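Local coordinates for 14L protein (Yaba-like disease virus, PDB 4EKX) that probably binds and neutralises interleukin-18 as a viral IL-18-binding protein built on an immunoglobulin-like beta-sandwich fold, at residues D[18-23]-D[74-79]. The protein carries 2 engineered substitutions. Sequence-based numbering, arbitrary orientation.
Sequences KVVLEC and DLILTN
V19 and L21 pair with L77 and L75 as the hydrogen-bonded pairs of two antiparallel strands, 18-23 and 74-78. Their four N-H···O=C bonds are nearly straight, with L77 N 2.8 Å from V19 O. The same four side chains form the closely packed face: branched, purely apolar and all buried, they suit an interior between two sheets. The other face is loose at its K18 and T78 end, where K18 is exposed and V20 and T78 partly so. There the aliphatic chain of K18, extended from a CG anti to the backbone N (chi1 175°), lies alongside buried I76, with CE 3.9 Å from I76 CG2. At the far end E22 and D74, both buried, run side by side, their carboxylate planes 22° apart. R72 NE forms a salt bridge to D74 OD1, Y59 OH hydrogen-bonds D74 OD2, and R24 of both this chain and the second subunit bridges to E22; the arginines would offset the two negative charges. H10 of the second subunit covers this end, packing on E22 and hydrogen-bonding V20 O. Strands 6-12 and 54-58 flank the pair; L21 and L75 touch W37 of the opposing sheet, L21 and L77 touch L106 and V19 touches W110 of helix 106-110, while C23 is disulfide-bonded to C91 of strand 89-94.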
ATOM      1  N   LYS D  18      -2.846 -16.073   4.772  1.00 42.94           N
ATOM      2  CA  LYS D  18      -1.634 -15.276   4.656  1.00 42.92           C
ATOM      3  C   LYS D  18      -1.879 -13.920   5.293  1.00 43.11           C
ATOM      4  O   LYS D  18      -2.649 -13.125   4.775  1.00 49.53           O
ATOM      5  CB  LYS D  18      -1.257 -15.102   3.191  1.00 46.95           C
ATOM      6  CG  LYS D  18      -0.072 -14.191   2.945  1.00 47.55           C
ATOM      7  CD  LYS D  18       0.415 -14.323   1.518  1.00 55.54           C
ATOM      8  CE  LYS D  18       1.378 -13.213   1.153  1.00 63.33           C
ATOM      9  NZ  LYS D  18       1.651 -13.181  -0.309  1.00 71.36           N
ATOM     10  N   VAL D  19      -1.239 -13.669   6.426  1.00 40.74           N
ATOM     11  CA  VAL D  19      -1.456 -12.429   7.180  1.00 39.54           C
ATOM     12  C   VAL D  19      -0.287 -11.473   6.976  1.00 36.66           C
ATOM     13  O   VAL D  19       0.864 -11.850   7.143  1.00 37.63           O
ATOM     14  CB  VAL D  19      -1.629 -12.718   8.698  1.00 34.95           C
ATOM     15  CG1 VAL D  19      -1.405 -11.469   9.535  1.00 35.47           C
ATOM     16  CG2 VAL D  19      -3.019 -13.324   8.969  1.00 35.35           C
ATOM     17  N   VAL D  20      -0.587 -10.229   6.615  1.00 31.65           N
ATOM     18  CA  VAL D  20       0.469  -9.243   6.400  1.00 31.61           C
ATOM     19  C   VAL D  20       0.320  -8.086   7.375  1.00 30.29           C
ATOM     20  O   VAL D  20      -0.756  -7.499   7.476  1.00 32.96           O
ATOM     21  CB  VAL D  20       0.416  -8.660   4.973  1.00 35.73           C
ATOM     22  CG1 VAL D  20       1.519  -7.612   4.787  1.00 37.30           C
ATOM     23  CG2 VAL D  20       0.540  -9.772   3.939  1.00 40.90           C
ATOM     24  N   LEU D  21       1.396  -7.795   8.107  1.00 33.22           N
ATOM     25  CA  LEU D  21       1.462  -6.615   8.959  1.00 29.75           C
ATOM     26  C   LEU D  21       2.373  -5.633   8.273  1.00 30.52           C
ATOM     27  O   LEU D  21       3.450  -6.005   7.803  1.00 38.22           O
ATOM     28  CB  LEU D  21       2.036  -6.951  10.335  1.00 30.47           C
ATOM     29  CG  LEU D  21       1.524  -8.275  10.945  1.00 34.35           C
ATOM     30  CD1 LEU D  21       2.083  -8.447  12.351  1.00 38.03           C
ATOM     31  CD2 LEU D  21      -0.002  -8.325  10.954  1.00 40.68           C
ATOM     32  N   GLU D  22       1.942  -4.378   8.224  1.00 30.16           N
ATOM     33  CA  GLU D  22       2.704  -3.342   7.546  1.00 26.56           C
ATOM     34  C   GLU D  22       3.270  -2.391   8.572  1.00 32.34           C
ATOM     35  O   GLU D  22       2.530  -1.732   9.306  1.00 32.61           O
ATOM     36  CB  GLU D  22       1.803  -2.565   6.584  1.00 29.48           C
ATOM     37  CG  GLU D  22       1.003  -3.467   5.644  1.00 30.92           C
ATOM     38  CD  GLU D  22      -0.184  -2.742   5.019  1.00 31.70           C
ATOM     39  OE1 GLU D  22      -0.588  -1.695   5.558  1.00 34.36           O
ATOM     40  OE2 GLU D  22      -0.720  -3.244   4.005  1.00 37.67           O
ATOM     41  N   CYS D  23       4.591  -2.322   8.621  1.00 29.11           N
ATOM     42  CA  CYS D  23       5.215  -1.342   9.481  1.00 29.47           C
ATOM     43  C   CYS D  23       5.800  -0.205   8.658  1.00 30.72           C
ATOM     44  O   CYS D  23       6.570  -0.431   7.726  1.00 34.80           O
ATOM     45  CB  CYS D  23       6.285  -1.982  10.346  1.00 25.78           C
ATOM     46  SG  CYS D  23       7.099  -0.690  11.390  1.00 35.85           S
ATOM     47  N   ASP D  74       7.188  -5.049   5.751  1.00 30.20           N
ATOM     48  CA  ASP D  74       6.026  -5.911   5.970  1.00 28.82           C
ATOM     49  C   ASP D  74       6.468  -7.242   6.590  1.00 31.19           C
ATOM     50  O   ASP D  74       7.522  -7.802   6.237  1.00 32.50           O
ATOM     51  CB  ASP D  74       5.255  -6.178   4.672  1.00 32.05           C
ATOM     52  CG  ASP D  74       4.574  -4.930   4.108  1.00 35.93           C
ATOM     53  OD1 ASP D  74       4.529  -3.883   4.794  1.00 31.84           O
ATOM     54  OD2 ASP D  74       4.069  -5.008   2.969  1.00 37.94           O
ATOM     55  N   LEU D  75       5.649  -7.741   7.507  1.00 31.75           N
ATOM     56  CA  LEU D  75       5.882  -9.050   8.104  1.00 28.85           C
ATOM     57  C   LEU D  75       4.737  -9.961   7.661  1.00 33.06           C
ATOM     58  O   LEU D  75       3.559  -9.621   7.815  1.00 34.28           O
ATOM     59  CB  LEU D  75       5.951  -8.938   9.627  1.00 29.48           C
ATOM     60  CG  LEU D  75       6.290 -10.223  10.396  1.00 32.23           C
ATOM     61  CD1 LEU D  75       7.735 -10.658  10.134  1.00 33.30           C
ATOM     62  CD2 LEU D  75       6.055 -10.010  11.887  1.00 42.55           C
ATOM     63  N   ILE D  76       5.094 -11.095   7.071  1.00 35.10           N
ATOM     64  CA  ILE D  76       4.105 -11.997   6.497  1.00 33.82           C
ATOM     65  C   ILE D  76       4.094 -13.279   7.310  1.00 33.25           C
ATOM     66  O   ILE D  76       5.138 -13.907   7.498  1.00 37.55           O
ATOM     67  CB  ILE D  76       4.409 -12.338   5.017  1.00 41.08           C
ATOM     68  CG1 ILE D  76       4.443 -11.074   4.163  1.00 42.09           C
ATOM     69  CG2 ILE D  76       3.377 -13.321   4.459  1.00 40.07           C
ATOM     70  CD1 ILE D  76       5.809 -10.473   4.033  1.00 45.10           C
ATOM     71  N   LEU D  77       2.914 -13.637   7.809  1.00 39.39           N
ATOM     72  CA  LEU D  77       2.746 -14.837   8.617  1.00 39.87           C
ATOM     73  C   LEU D  77       1.963 -15.858   7.821  1.00 38.04           C
ATOM     74  O   LEU D  77       0.908 -15.551   7.254  1.00 40.97           O
ATOM     75  CB  LEU D  77       1.974 -14.537   9.906  1.00 38.09           C
ATOM     76  CG  LEU D  77       2.702 -13.819  11.042  1.00 44.27           C
ATOM     77  CD1 LEU D  77       3.114 -12.423  10.614  1.00 39.90           C
ATOM     78  CD2 LEU D  77       1.814 -13.763  12.278  1.00 43.61           C
ATOM     79  N   THR D  78       2.489 -17.075   7.788  1.00 43.11           N
ATOM     80  CA  THR D  78       1.824 -18.196   7.152  1.00 45.08           C
ATOM     81  C   THR D  78       1.859 -19.386   8.099  1.00 48.64           C
ATOM     82  O   THR D  78       2.636 -19.407   9.060  1.00 46.62           O
ATOM     83  CB  THR D  78       2.513 -18.589   5.837  1.00 44.52           C
ATOM     84  OG1 THR D  78       3.927 -18.713   6.053  1.00 47.78           O
ATOM     85  CG2 THR D  78       2.246 -17.544   4.767  1.00 48.12           C
ATOM     86  N   ASN D  79       1.022 -20.383   7.819  1.00 49.31           N
ATOM     87  CA  ASN D  79       0.922 -21.568   8.667  1.00 56.16           C
ATOM     88  C   ASN D  79       0.861 -21.202  10.145  1.00 55.86           C
ATOM     89  O   ASN D  79       1.617 -21.717  10.972  1.00 56.94           O
ATOM     90  CB  ASN D  79       2.063 -22.542   8.370  1.00 57.18           C
ATOM     91  CG  ASN D  79       1.961 -23.131   6.973  1.00 64.72           C
ATOM     92  OD1 ASN D  79       1.095 -23.967   6.703  1.00 75.38           O
ATOM     93  ND2 ASN D  79       2.835 -22.691   6.075  1.00 59.61           N
TER